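Local coordinates for anabena Tic22 (Anabaena sp., PDB 4EV1), which probably acts as a chaperone in protein transport, as a cyanobacterial member of the Tic22-like family, at residues 14-19 against 104-109; 31-34 against 38-41; 46-51 against 55-60; 90-95 against 99-104; 114-119 against 184-189. All blocks are in the same frame, centred on the assembly; numbering follows the deposited sequence.

Contacts 1 and 5 are the apolar ones: 14-19 against 104-109 lies near the centre of the chain, partly buried, and 114-119 against 184-189 is a mostly buried contact farther along the chain. The other three are surface contacts, and polar groups take a larger share in them. Contacts 1 and 4 share Phe104 and strand 102-107; contact 3 joins them through strand 43-48, the neighbour of 102-107, whose Ala47 lies beside contact 1. Contact 2 is the outlying loop, about 26 Å from the chain centre to its own centre, yet it touches contact 4 where Gly41 meets Pro99. Contacts 4 and 5 lie on opposite sides of the chain's centre.

Contact 1. Residues 14-19 against 104-109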
# COMPACT_ATOMS: atom_id res chain seq x y z
N VAL A 14 7.20 -1.33 1.18
CA VAL A 14 5.92 -1.12 1.85
C VAL A 14 5.47 -2.44 2.45
O VAL A 14 5.25 -3.40 1.71
CB VAL A 14 4.89 -0.61 0.84
CG1 VAL A 14 3.56 -0.33 1.49
CG2 VAL A 14 5.41 0.67 0.10
N PRO A 15 5.31 -2.49 3.76
CA PRO A 15 4.73 -3.71 4.34
C PRO A 15 3.19 -3.72 4.25
O PRO A 15 2.55 -2.70 4.40
CB PRO A 15 5.19 -3.68 5.80
CG PRO A 15 5.32 -2.27 6.11
CD PRO A 15 5.63 -1.50 4.80
N ILE A 16 2.64 -4.90 4.01
CA ILE A 16 1.23 -5.10 3.94
C ILE A 16 0.93 -6.06 5.07
O ILE A 16 1.69 -7.00 5.29
CB ILE A 16 0.85 -5.73 2.59
CG1 ILE A 16 1.29 -4.81 1.43
CG2 ILE A 16 -0.68 -6.08 2.53
CD1 ILE A 16 0.58 -3.48 1.33
N TYR A 17 -0.14 -5.85 5.80
CA TYR A 17 -0.47 -6.74 6.96
C TYR A 17 -1.64 -7.69 6.62
O TYR A 17 -2.70 -7.25 6.24
CB TYR A 17 -0.75 -5.85 8.16
CG TYR A 17 0.41 -4.94 8.43
CD1 TYR A 17 1.58 -5.43 9.00
CD2 TYR A 17 0.38 -3.61 8.09
CE1 TYR A 17 2.66 -4.62 9.24
CE2 TYR A 17 1.48 -2.77 8.31
CZ TYR A 17 2.64 -3.30 8.88
OH TYR A 17 3.74 -2.50 9.14
N LEU A 18 -1.40 -8.99 6.68
CA LEU A 18 -2.35 -10.01 6.38
C LEU A 18 -2.80 -10.63 7.69
O LEU A 18 -2.03 -10.63 8.67
CB LEU A 18 -1.72 -11.07 5.51
CG LEU A 18 -1.29 -10.63 4.10
CD1 LEU A 18 -0.90 -11.89 3.31
CD2 LEU A 18 -2.40 -9.78 3.35
N VAL A 19 -4.06 -11.02 7.73
CA VAL A 19 -4.58 -11.83 8.82
C VAL A 19 -4.39 -13.30 8.46
O VAL A 19 -4.97 -13.81 7.47
CB VAL A 19 -6.05 -11.52 9.15
CG1 VAL A 19 -6.59 -12.52 10.22
CG2 VAL A 19 -6.21 -10.11 9.64
N PHE A 104 -6.49 -10.38 -3.41
CA PHE A 104 -6.33 -9.53 -2.24
C PHE A 104 -7.14 -8.24 -2.38
O PHE A 104 -7.09 -7.56 -3.44
CB PHE A 104 -4.86 -9.12 -2.08
CG PHE A 104 -3.91 -10.25 -1.92
CD1 PHE A 104 -3.51 -11.00 -3.02
CD2 PHE A 104 -3.37 -10.54 -0.66
CE1 PHE A 104 -2.59 -12.06 -2.85
CE2 PHE A 104 -2.48 -11.58 -0.50
CZ PHE A 104 -2.10 -12.35 -1.60
N ALA A 105 -7.87 -7.89 -1.33
CA ALA A 105 -8.54 -6.60 -1.22
C ALA A 105 -7.72 -5.75 -0.27
O ALA A 105 -7.31 -6.28 0.77
CB ALA A 105 -9.93 -6.79 -0.68
N PHE A 106 -7.38 -4.51 -0.64
CA PHE A 106 -6.51 -3.65 0.19
C PHE A 106 -7.29 -2.56 0.96
O PHE A 106 -8.01 -1.77 0.35
CB PHE A 106 -5.41 -2.99 -0.64
CG PHE A 106 -4.38 -3.96 -1.16
CD1 PHE A 106 -4.67 -4.75 -2.25
CD2 PHE A 106 -3.13 -4.06 -0.58
CE1 PHE A 106 -3.73 -5.64 -2.76
CE2 PHE A 106 -2.20 -4.95 -1.09
CZ PHE A 106 -2.53 -5.73 -2.18
N LYS A 107 -7.11 -2.51 2.27
CA LYS A 107 -7.73 -1.50 3.16
C LYS A 107 -6.75 -0.40 3.48
O LYS A 107 -5.76 -0.61 4.22
CB LYS A 107 -8.21 -2.17 4.45
CG LYS A 107 -8.84 -1.25 5.52
CD LYS A 107 -10.06 -0.50 5.05
CE LYS A 107 -10.69 0.35 6.17
NZ LYS A 107 -9.65 1.12 6.91
N PRO A 108 -7.00 0.81 2.91
CA PRO A 108 -6.14 1.93 3.25
C PRO A 108 -6.44 2.43 4.66
O PRO A 108 -7.49 2.11 5.21
CB PRO A 108 -6.49 2.99 2.21
CG PRO A 108 -7.87 2.65 1.69
CD PRO A 108 -8.13 1.18 2.02
N VAL A 109 -5.52 3.18 5.23
CA VAL A 109 -5.68 3.74 6.59
C VAL A 109 -6.70 4.86 6.53
O VAL A 109 -6.63 5.71 5.65
CB VAL A 109 -4.34 4.24 7.11
CG1 VAL A 109 -4.51 4.95 8.49
CG2 VAL A 109 -3.36 3.08 7.19
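Ile16 meets Phe106, and Leu18 meets Phe104, in two separate apolar pairs. In each the aliphatic chain runs at about a right angle to the aromatic one and comes to the edge of the ring, not over its face. Ile16 CD1 lies in the plane of the Phe106 ring, 4.0 Å from Phe106 CE2. It gets there because CG1 is turned beside the backbone N (chi1 -60°) and the chain then bends again at chi2, -66°. The other branch, Ile16 CG2, comes to 4.1 Å from the same Phe106 CE2; both branches reach this ring corner from one side. The two strands are not direct neighbours: strand 43-48, paired in parallel with 102-107 and linked to the first strand by the backbone bond between Tyr17 and Tyr48, lies between them. Its small Ala47 packs on Ile16 and Leu18, which leaves the larger chains to meet across it. This is the apolar side of the N-terminal sheet region of the Tic22 fold, covered by helix 85-94 through Leu85, Ile88 and Leu92. At the second pair Leu18 offers both methyls: CD1 stands 4.1 Å from Phe104 CE2, while Leu18 CD2 is 4.2 Å from Phe104 CD2.

Contact 2. Residues 31-34 against 38-41; sequences LPNA and QKAG
Lys39 reaches back to Leu31 and makes the charged bond of this loop: its NZ gives a hydrogen to Leu31 O at 2.7 Å. The ammonium comes in at a C=O...N angle of 156°, tilted a little from the carbonyl plane. Nearer the tip, Ala34 N also bonds to Gln38 O, but that distance is modelled so short that its exact value is doubtful. A water completes the polar set. It donates to Pro32 O and to Gly41 O and accepts from Ala40 N, the water's bond to Pro32 O being 2.9 Å, and it bridges the two limbs where they do not bond directly.

The van der Waals contacts fall into two groups. Along the lysine, the Asn33 amide is pressed close and obliquely against the methylenes, with Asn33 ND2 only 3.1 Å from Lys39 CE and also near its CG and CD. With an alanine in place of Lys39, Leu31 O would probably be left without its charged mate, and the Asn33 amide would lose the chain it rests on. At the base, Leu31 has CG beside the backbone N (chi1 -71°), which brings CD1 tightly against the backbone of Gly41, with 3.4 Å from Leu31 CD1 to Gly41 CA; the glycine, having no side chain, lets the methyl come so near.

Leu31 bonds through its backbone to Gly42, and Gly41 to Pro99. The two limbs run 148° apart, without regular strand structure, as the irregular end of a beta-hairpin whose arms are the antiparallel strands 28-30 and 43-48.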
# COMPACT_ATOMS: atom_id res chain seq x y z
N LEU A 31 -14.40 -17.86 -3.59
CA LEU A 31 -15.02 -17.06 -4.63
C LEU A 31 -15.91 -17.99 -5.48
O LEU A 31 -15.58 -19.16 -5.68
CB LEU A 31 -13.94 -16.43 -5.50
CG LEU A 31 -13.10 -15.29 -4.89
CD1 LEU A 31 -11.91 -14.93 -5.76
CD2 LEU A 31 -13.94 -14.06 -4.64
N PRO A 32 -17.02 -17.44 -6.00
CA PRO A 32 -17.95 -18.22 -6.79
C PRO A 32 -17.48 -18.40 -8.21
O PRO A 32 -16.64 -17.61 -8.70
CB PRO A 32 -19.19 -17.35 -6.79
CG PRO A 32 -18.63 -15.96 -6.82
CD PRO A 32 -17.46 -16.04 -5.89
N ASN A 33 -18.06 -19.40 -8.89
CA ASN A 33 -17.90 -19.54 -10.34
C ASN A 33 -18.62 -18.44 -11.09
O ASN A 33 -19.59 -17.87 -10.57
CB ASN A 33 -18.46 -20.91 -10.81
CG ASN A 33 -17.66 -22.07 -10.28
OD1 ASN A 33 -18.20 -23.15 -10.05
ND2 ASN A 33 -16.39 -21.85 -10.06
N ALA A 34 -18.15 -18.12 -12.29
CA ALA A 34 -18.93 -17.35 -13.24
C ALA A 34 -20.15 -18.19 -13.64
O ALA A 34 -20.18 -19.40 -13.36
CB ALA A 34 -18.07 -16.99 -14.48
N GLN A 38 -16.89 -21.34 -14.88
CA GLN A 38 -15.48 -20.90 -14.75
C GLN A 38 -15.25 -19.91 -13.60
O GLN A 38 -16.20 -19.37 -13.04
CB GLN A 38 -14.98 -20.23 -16.04
CG GLN A 38 -13.81 -20.91 -16.68
CD GLN A 38 -14.22 -22.14 -17.40
OE1 GLN A 38 -15.17 -22.12 -18.17
NE2 GLN A 38 -13.51 -23.23 -17.17
N LYS A 39 -13.97 -19.65 -13.29
CA LYS A 39 -13.53 -18.72 -12.21
C LYS A 39 -12.52 -17.65 -12.65
O LYS A 39 -11.73 -17.83 -13.57
CB LYS A 39 -12.95 -19.50 -11.02
CG LYS A 39 -13.92 -19.69 -9.82
CD LYS A 39 -13.46 -20.78 -8.81
CE LYS A 39 -14.50 -21.02 -7.70
NZ LYS A 39 -13.87 -21.20 -6.34
N ALA A 40 -12.58 -16.50 -11.99
CA ALA A 40 -11.57 -15.47 -12.16
C ALA A 40 -11.11 -15.12 -10.75
O ALA A 40 -11.12 -13.95 -10.38
CB ALA A 40 -12.14 -14.24 -12.88
N GLY A 41 -10.71 -16.17 -10.02
CA GLY A 41 -10.45 -16.15 -8.55
C GLY A 41 -10.86 -17.44 -7.81
O GLY A 41 -11.97 -17.92 -7.98
O HOH W 1 -14.20 -16.10 -9.30

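Contact 3. Residues 46-51 against 55-60; sequences GAYMSR and QAFINE
Arg51 O receives the backbone N-H of Gln55 in a bond 2.9 Å long from O to N. It is close to straight, with an angle of 164° at the hydrogen, and it is the i to i+4 bond that makes the first turn of helix 51-63. The same oxygen has Gln55 CB beside it, at 3.6 Å. Just before this turn Ser50 serves as N-cap: its OG takes the N-H of Glu53, a backbone donor that has no carbonyl of an earlier turn to meet.

The side-chain part of the contact belongs to Tyr48 and Phe57, which cross at about a right angle. Tyr48 leads with its hydroxyl oxygen. Tyr48 OH comes up obliquely to the root of the phenyl ring, 3.3 Å from Phe57 CG, and it is as near to Phe57 CB. On Phe57, CG is anti to the backbone N (chi1 173°), a setting that brings the base of its ring against the end of the tyrosine. Behind the hydroxyl, Tyr48 CZ stands 4.1 Å from Phe57 CB. Tyr48 also touches Glu53 and Ala54, in the first turn of the helix.

On the strand side, the Tyr48 backbone bonds to Tyr17. Together they make a tight strand-to-helix connection, with an N-capping serine between strand 43-48 and helix 51-63.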
# COMPACT_ATOMS: atom_id res chain seq x y z
N GLY A 46 -8.31 -10.19 2.90
CA GLY A 46 -8.33 -8.78 3.16
C GLY A 46 -7.04 -8.27 3.71
O GLY A 46 -6.74 -8.58 4.90
N ALA A 47 -6.31 -7.48 2.91
CA ALA A 47 -4.99 -6.97 3.27
C ALA A 47 -5.16 -5.58 3.89
O ALA A 47 -6.15 -4.88 3.61
CB ALA A 47 -4.02 -6.94 2.05
N TYR A 48 -4.22 -5.19 4.73
CA TYR A 48 -4.26 -3.94 5.47
C TYR A 48 -2.98 -3.15 5.32
O TYR A 48 -1.87 -3.70 5.43
CB TYR A 48 -4.46 -4.21 6.97
CG TYR A 48 -5.80 -4.82 7.33
CD1 TYR A 48 -6.00 -6.21 7.30
CD2 TYR A 48 -6.86 -4.02 7.73
CE1 TYR A 48 -7.24 -6.80 7.65
CE2 TYR A 48 -8.11 -4.60 8.06
CZ TYR A 48 -8.29 -5.97 8.02
OH TYR A 48 -9.50 -6.54 8.34
N MET A 49 -3.14 -1.84 5.18
CA MET A 49 -2.02 -0.91 5.19
C MET A 49 -1.59 -0.63 6.60
O MET A 49 -0.42 -0.23 6.81
CB MET A 49 -2.41 0.40 4.51
CG MET A 49 -2.73 0.22 3.00
SD MET A 49 -1.55 -0.72 2.05
CE MET A 49 -0.13 0.24 2.29
N SER A 50 -2.52 -0.86 7.56
CA SER A 50 -2.25 -0.61 9.00
C SER A 50 -2.25 -1.90 9.82
O SER A 50 -3.25 -2.63 9.85
CB SER A 50 -3.32 0.32 9.59
OG SER A 50 -3.40 0.18 11.00
N ARG A 51 -1.14 -2.16 10.51
CA ARG A 51 -1.04 -3.32 11.38
C ARG A 51 -2.08 -3.27 12.50
O ARG A 51 -2.71 -4.28 12.81
CB ARG A 51 0.37 -3.42 11.97
CG ARG A 51 0.64 -4.72 12.71
CD ARG A 51 2.13 -4.99 12.83
NE ARG A 51 2.69 -4.43 14.05
CZ ARG A 51 2.80 -5.09 15.20
NH1 ARG A 51 2.39 -6.35 15.28
NH2 ARG A 51 3.33 -4.50 16.26
N GLN A 55 -4.94 -6.05 13.42
CA GLN A 55 -5.06 -6.63 14.72
C GLN A 55 -6.46 -6.41 15.33
O GLN A 55 -6.98 -7.31 15.99
CB GLN A 55 -3.96 -6.12 15.64
CG GLN A 55 -3.89 -6.93 16.96
CD GLN A 55 -3.57 -8.41 16.81
OE1 GLN A 55 -4.37 -9.30 17.26
NE2 GLN A 55 -2.47 -8.70 16.19
N ALA A 56 -7.05 -5.25 15.07
CA ALA A 56 -8.37 -4.91 15.61
C ALA A 56 -9.40 -5.88 15.03
O ALA A 56 -10.31 -6.34 15.72
CB ALA A 56 -8.71 -3.44 15.26
N PHE A 57 -9.25 -6.19 13.75
CA PHE A 57 -10.09 -7.17 13.08
C PHE A 57 -10.02 -8.53 13.77
O PHE A 57 -11.04 -9.12 14.11
CB PHE A 57 -9.77 -7.27 11.59
CG PHE A 57 -10.50 -8.37 10.92
CD1 PHE A 57 -11.85 -8.24 10.64
CD2 PHE A 57 -9.88 -9.58 10.66
CE1 PHE A 57 -12.53 -9.25 10.06
CE2 PHE A 57 -10.59 -10.60 10.07
CZ PHE A 57 -11.91 -10.43 9.76
N ILE A 58 -8.80 -9.00 14.05
CA ILE A 58 -8.62 -10.23 14.80
C ILE A 58 -9.28 -10.12 16.20
O ILE A 58 -9.97 -11.04 16.64
CB ILE A 58 -7.11 -10.57 14.95
CG1 ILE A 58 -6.49 -10.85 13.59
CG2 ILE A 58 -6.94 -11.75 15.92
CD1 ILE A 58 -4.90 -10.93 13.59
N ASN A 59 -9.05 -9.03 16.91
CA ASN A 59 -9.57 -8.87 18.28
C ASN A 59 -11.09 -8.90 18.25
O ASN A 59 -11.74 -9.53 19.10
CB ASN A 59 -9.04 -7.58 18.95
CG ASN A 59 -7.51 -7.58 19.12
OD1 ASN A 59 -6.85 -8.63 18.96
ND2 ASN A 59 -6.94 -6.42 19.40
N GLU A 60 -11.66 -8.27 17.24
CA GLU A 60 -13.12 -8.29 17.06
C GLU A 60 -13.65 -9.70 16.88
O GLU A 60 -14.61 -10.13 17.56
CB GLU A 60 -13.47 -7.43 15.86
CG GLU A 60 -14.85 -6.83 15.89
CD GLU A 60 -15.08 -5.92 14.72
OE1 GLU A 60 -14.08 -5.38 14.15
OE2 GLU A 60 -16.26 -5.76 14.35

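Contact 4. Residues 90-95 against 99-104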
# COMPACT_ATOMS: atom_id res chain seq x y z
N GLN A 90 4.06 -9.57 -7.16
CA GLN A 90 4.67 -10.65 -7.93
C GLN A 90 3.80 -11.89 -7.95
O GLN A 90 3.55 -12.48 -9.00
CB GLN A 90 6.07 -10.95 -7.37
CG GLN A 90 6.79 -12.08 -8.08
CD GLN A 90 8.11 -12.39 -7.43
OE1 GLN A 90 8.17 -12.97 -6.33
NE2 GLN A 90 9.18 -11.97 -8.07
N GLN A 91 3.27 -12.26 -6.79
CA GLN A 91 2.39 -13.40 -6.72
C GLN A 91 1.16 -13.21 -7.63
O GLN A 91 0.75 -14.14 -8.36
CB GLN A 91 1.97 -13.68 -5.30
CG GLN A 91 1.05 -14.87 -5.22
CD GLN A 91 0.75 -15.35 -3.84
OE1 GLN A 91 1.64 -15.48 -3.00
NE2 GLN A 91 -0.52 -15.64 -3.59
N LEU A 92 0.56 -12.03 -7.60
CA LEU A 92 -0.62 -11.77 -8.45
C LEU A 92 -0.24 -11.86 -9.94
O LEU A 92 -1.01 -12.40 -10.73
CB LEU A 92 -1.28 -10.43 -8.12
CG LEU A 92 -2.02 -10.37 -6.78
CD1 LEU A 92 -2.33 -8.90 -6.41
CD2 LEU A 92 -3.30 -11.23 -6.85
N GLN A 93 0.96 -11.39 -10.30
CA GLN A 93 1.40 -11.46 -11.70
C GLN A 93 1.66 -12.92 -12.13
O GLN A 93 1.30 -13.30 -13.26
CB GLN A 93 2.65 -10.59 -11.95
CG GLN A 93 2.43 -9.08 -11.79
CD GLN A 93 1.61 -8.49 -12.93
OE1 GLN A 93 0.37 -8.53 -12.92
NE2 GLN A 93 2.30 -7.95 -13.95
N GLN A 94 2.15 -13.75 -11.21
CA GLN A 94 2.54 -15.15 -11.51
C GLN A 94 1.43 -16.18 -11.34
O GLN A 94 1.57 -17.35 -11.74
CB GLN A 94 3.75 -15.54 -10.63
CG GLN A 94 4.99 -14.75 -10.95
CD GLN A 94 6.12 -14.98 -9.96
OE1 GLN A 94 5.92 -15.51 -8.87
NE2 GLN A 94 7.32 -14.55 -10.34
N THR A 95 0.31 -15.78 -10.74
CA THR A 95 -0.81 -16.72 -10.59
C THR A 95 -2.05 -16.38 -11.46
O THR A 95 -3.08 -17.02 -11.30
CB THR A 95 -1.24 -16.83 -9.13
OG1 THR A 95 -1.63 -15.53 -8.66
CG2 THR A 95 -0.09 -17.40 -8.24
N PRO A 99 -7.10 -20.45 -11.99
CA PRO A 99 -8.42 -19.82 -11.84
C PRO A 99 -8.83 -19.80 -10.35
O PRO A 99 -9.61 -18.92 -9.91
CB PRO A 99 -9.33 -20.71 -12.70
CG PRO A 99 -8.73 -22.10 -12.54
CD PRO A 99 -7.21 -21.86 -12.40
N ASN A 100 -8.26 -20.76 -9.61
CA ASN A 100 -8.29 -20.80 -8.15
C ASN A 100 -7.23 -19.91 -7.41
O ASN A 100 -6.93 -20.13 -6.23
CB ASN A 100 -8.20 -22.25 -7.70
CG ASN A 100 -9.44 -23.07 -8.11
OD1 ASN A 100 -10.32 -23.34 -7.28
ND2 ASN A 100 -9.52 -23.45 -9.39
N ARG A 101 -6.72 -18.90 -8.10
CA ARG A 101 -5.76 -17.96 -7.52
C ARG A 101 -6.33 -17.22 -6.31
O ARG A 101 -7.53 -17.03 -6.19
CB ARG A 101 -5.29 -16.95 -8.57
CG ARG A 101 -6.40 -15.98 -9.03
CD ARG A 101 -6.21 -15.49 -10.47
NE ARG A 101 -5.45 -14.25 -10.58
CZ ARG A 101 -4.72 -13.70 -9.61
NH1 ARG A 101 -4.06 -12.57 -9.85
NH2 ARG A 101 -4.63 -14.28 -8.42
N LEU A 102 -5.45 -16.84 -5.39
CA LEU A 102 -5.82 -15.97 -4.27
C LEU A 102 -5.81 -14.51 -4.71
O LEU A 102 -4.81 -14.01 -5.24
CB LEU A 102 -4.85 -16.15 -3.07
CG LEU A 102 -5.05 -15.24 -1.83
CD1 LEU A 102 -6.38 -15.50 -1.16
CD2 LEU A 102 -3.90 -15.46 -0.82
N LEU A 103 -6.90 -13.80 -4.43
CA LEU A 103 -7.00 -12.38 -4.67
C LEU A 103 -6.85 -11.64 -3.34
O LEU A 103 -7.07 -12.20 -2.30
CB LEU A 103 -8.33 -12.06 -5.33
CG LEU A 103 -8.58 -12.79 -6.67
CD1 LEU A 103 -9.90 -12.35 -7.30
CD2 LEU A 103 -7.45 -12.51 -7.64
N PHE A 104 -6.49 -10.38 -3.41
CA PHE A 104 -6.33 -9.53 -2.24
C PHE A 104 -7.14 -8.24 -2.38
O PHE A 104 -7.09 -7.56 -3.44
CB PHE A 104 -4.86 -9.12 -2.08
CG PHE A 104 -3.91 -10.25 -1.92
CD1 PHE A 104 -3.51 -11.00 -3.02
CD2 PHE A 104 -3.37 -10.54 -0.66
CE1 PHE A 104 -2.59 -12.06 -2.85
CE2 PHE A 104 -2.48 -11.58 -0.50
CZ PHE A 104 -2.10 -12.35 -1.60
O HOH W 2 -2.36 -15.09 -5.57
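The end of helix 85-94 and the start of strand 102-107 face each other across a short loop, with Leu92 as the main apolar point between them. Leu92 CD2 lies in the plane of the Phe104 ring, 3.8 Å from Phe104 CD1, and near the same rim stands Gln91 NE2. That methyl also meets Leu102 O at 3.5 Å.

A water ties the polar edge together: it accepts from Gln91 NE2 and donates to Leu102 O, 2.7 Å away, and to Thr95 OG1. The threonine hydroxyl in turn gives its own hydrogen to Gln91 O, 2.8 Å from Thr95 OG1, approaching from above the carbonyl plane. Its chi1 of 59° sets OG1 between backbone N and carbonyl carbon, turned back to the helix. With a valine at Thr95, the water would probably lose one of its three partners and Gln91 O its hydroxyl donor.

Arg101 is modelled in two conformers and its place is less certain; in one, Thr95 OG1 lies over a face of the guanidinium, without a hydrogen bond. The N-to-C directions of helix 90-94 and strand 102-104 differ by 136°, a helix-loop-strand turn that leads the chain into a strand pairing in parallel with 43-48.

Contact 5. Residues 114-119 against 184-189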
# COMPACT_ATOMS: atom_id res chain seq x y z
N LYS A 114 -9.22 10.29 4.36
CA LYS A 114 -9.72 11.63 4.75
C LYS A 114 -8.76 12.70 4.26
O LYS A 114 -9.18 13.68 3.64
CB LYS A 114 -9.89 11.76 6.27
CG LYS A 114 -10.77 12.97 6.69
CD LYS A 114 -10.56 13.34 8.16
CE LYS A 114 -11.40 14.55 8.56
NZ LYS A 114 -11.57 15.53 7.43
N GLY A 115 -7.47 12.50 4.53
CA GLY A 115 -6.42 13.41 4.08
C GLY A 115 -6.41 13.61 2.59
O GLY A 115 -6.18 14.74 2.11
N ALA A 116 -6.65 12.52 1.84
CA ALA A 116 -6.64 12.55 0.37
C ALA A 116 -7.78 13.41 -0.18
O ALA A 116 -7.58 14.21 -1.09
CB ALA A 116 -6.76 11.14 -0.20
N MET A 117 -8.98 13.20 0.34
CA MET A 117 -10.14 14.00 -0.05
C MET A 117 -9.98 15.50 0.27
O MET A 117 -10.30 16.35 -0.57
CB MET A 117 -11.39 13.42 0.62
CG MET A 117 -11.81 12.10 -0.00
SD MET A 117 -12.85 11.23 1.15
CE MET A 117 -14.06 10.43 0.12
N ASP A 118 -9.46 15.82 1.45
CA ASP A 118 -9.16 17.21 1.84
C ASP A 118 -8.24 17.89 0.82
O ASP A 118 -8.53 18.98 0.32
CB ASP A 118 -8.47 17.25 3.22
CG ASP A 118 -9.40 16.84 4.36
OD1 ASP A 118 -10.63 16.81 4.16
OD2 ASP A 118 -8.89 16.56 5.47
N LEU A 119 -7.13 17.23 0.50
CA LEU A 119 -6.20 17.75 -0.51
C LEU A 119 -6.85 17.89 -1.90
O LEU A 119 -6.57 18.86 -2.62
CB LEU A 119 -4.92 16.90 -0.59
CG LEU A 119 -3.91 17.06 0.54
CD1 LEU A 119 -2.89 15.94 0.50
CD2 LEU A 119 -3.21 18.41 0.46
N ILE A 184 0.88 19.35 -2.27
CA ILE A 184 0.90 17.89 -2.25
C ILE A 184 -0.09 17.39 -3.29
O ILE A 184 -1.26 17.73 -3.21
CB ILE A 184 0.49 17.35 -0.88
CG1 ILE A 184 1.38 17.94 0.22
CG2 ILE A 184 0.57 15.80 -0.89
CD1 ILE A 184 0.97 17.55 1.66
N GLN A 185 0.37 16.57 -4.24
CA GLN A 185 -0.52 15.86 -5.17
C GLN A 185 -1.01 14.53 -4.59
O GLN A 185 -0.24 13.72 -4.06
CB GLN A 185 0.20 15.55 -6.48
CG GLN A 185 -0.73 15.15 -7.61
CD GLN A 185 0.01 14.71 -8.86
OE1 GLN A 185 1.21 14.47 -8.84
NE2 GLN A 185 -0.72 14.60 -9.97
N VAL A 186 -2.32 14.30 -4.74
CA VAL A 186 -2.90 13.02 -4.40
C VAL A 186 -2.76 12.04 -5.57
O VAL A 186 -3.16 12.33 -6.71
CB VAL A 186 -4.35 13.15 -3.98
CG1 VAL A 186 -4.90 11.78 -3.61
CG2 VAL A 186 -4.42 14.08 -2.82
N LEU A 187 -2.12 10.91 -5.29
CA LEU A 187 -1.95 9.83 -6.24
C LEU A 187 -2.61 8.58 -5.63
O LEU A 187 -3.10 8.61 -4.52
CB LEU A 187 -0.47 9.55 -6.49
CG LEU A 187 0.36 10.72 -7.05
CD1 LEU A 187 1.84 10.50 -6.84
CD2 LEU A 187 0.02 10.95 -8.54
N ASP A 188 -2.62 7.50 -6.38
CA ASP A 188 -2.94 6.21 -5.81
C ASP A 188 -2.03 5.14 -6.35
O ASP A 188 -1.43 5.30 -7.41
CB ASP A 188 -4.41 5.83 -5.99
CG ASP A 188 -4.79 5.65 -7.41
OD1 ASP A 188 -4.15 4.83 -8.07
OD2 ASP A 188 -5.75 6.30 -7.86
N ILE A 189 -1.89 4.07 -5.57
CA ILE A 189 -0.91 3.04 -5.86
C ILE A 189 -1.11 2.34 -7.20
O ILE A 189 -0.14 1.98 -7.86
CB ILE A 189 -0.86 1.99 -4.73
CG1 ILE A 189 0.36 1.08 -4.89
CG2 ILE A 189 -2.11 1.14 -4.71
CD1 ILE A 189 1.63 1.82 -4.58
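Val186 sets one methyl over the notch formed by Ala116 and Leu119, one turn apart on the helix. Its CG2 stands 3.6 Å from Ala116 O and 3.6 Å from Leu119 CB. The second methyl, Val186 CG1, rests on the small bump of Ala116, with 3.9 Å between Val186 CG1 and Ala116 CB. The valine has CG1 anti to the backbone N (chi1 -179°), and this spreads its two branches over the two parts of that seat. Ala116, being small, lets the strand come close here: its CA and that of Val186 are the nearest pair across the segments.

Leu119 is the larger bump from the helix side. It projects from the helix beyond Val186 and lays its methyls against Ile184, the next residue on the same side of the strand. Leu119 CD1 touches Ile184 CG2 at 3.7 Å and stands 3.9 Å from Ile184 CB; Leu119 CD2 is close behind on the same CB. The leucine and the isoleucine branch meet obliquely. Between them Val186 and Ile184, two apart in the strand, match Ala116 and Leu119, three apart in the helix. The axes of 114-119 and 184-188 pass 8.5 Å apart, at 127° between their directions.

Beside it in the sheet, strand 134-139 pairs antiparallel with 183-188, and its Phe136 touches both Leu119 and Ile184. Helix 165-175 closes on Ile184 through Ala168, Gln169 and Leu172. Helix 110-121 thus packs against the C-terminal sheet directly after strand 102-107 has left the N-terminal one.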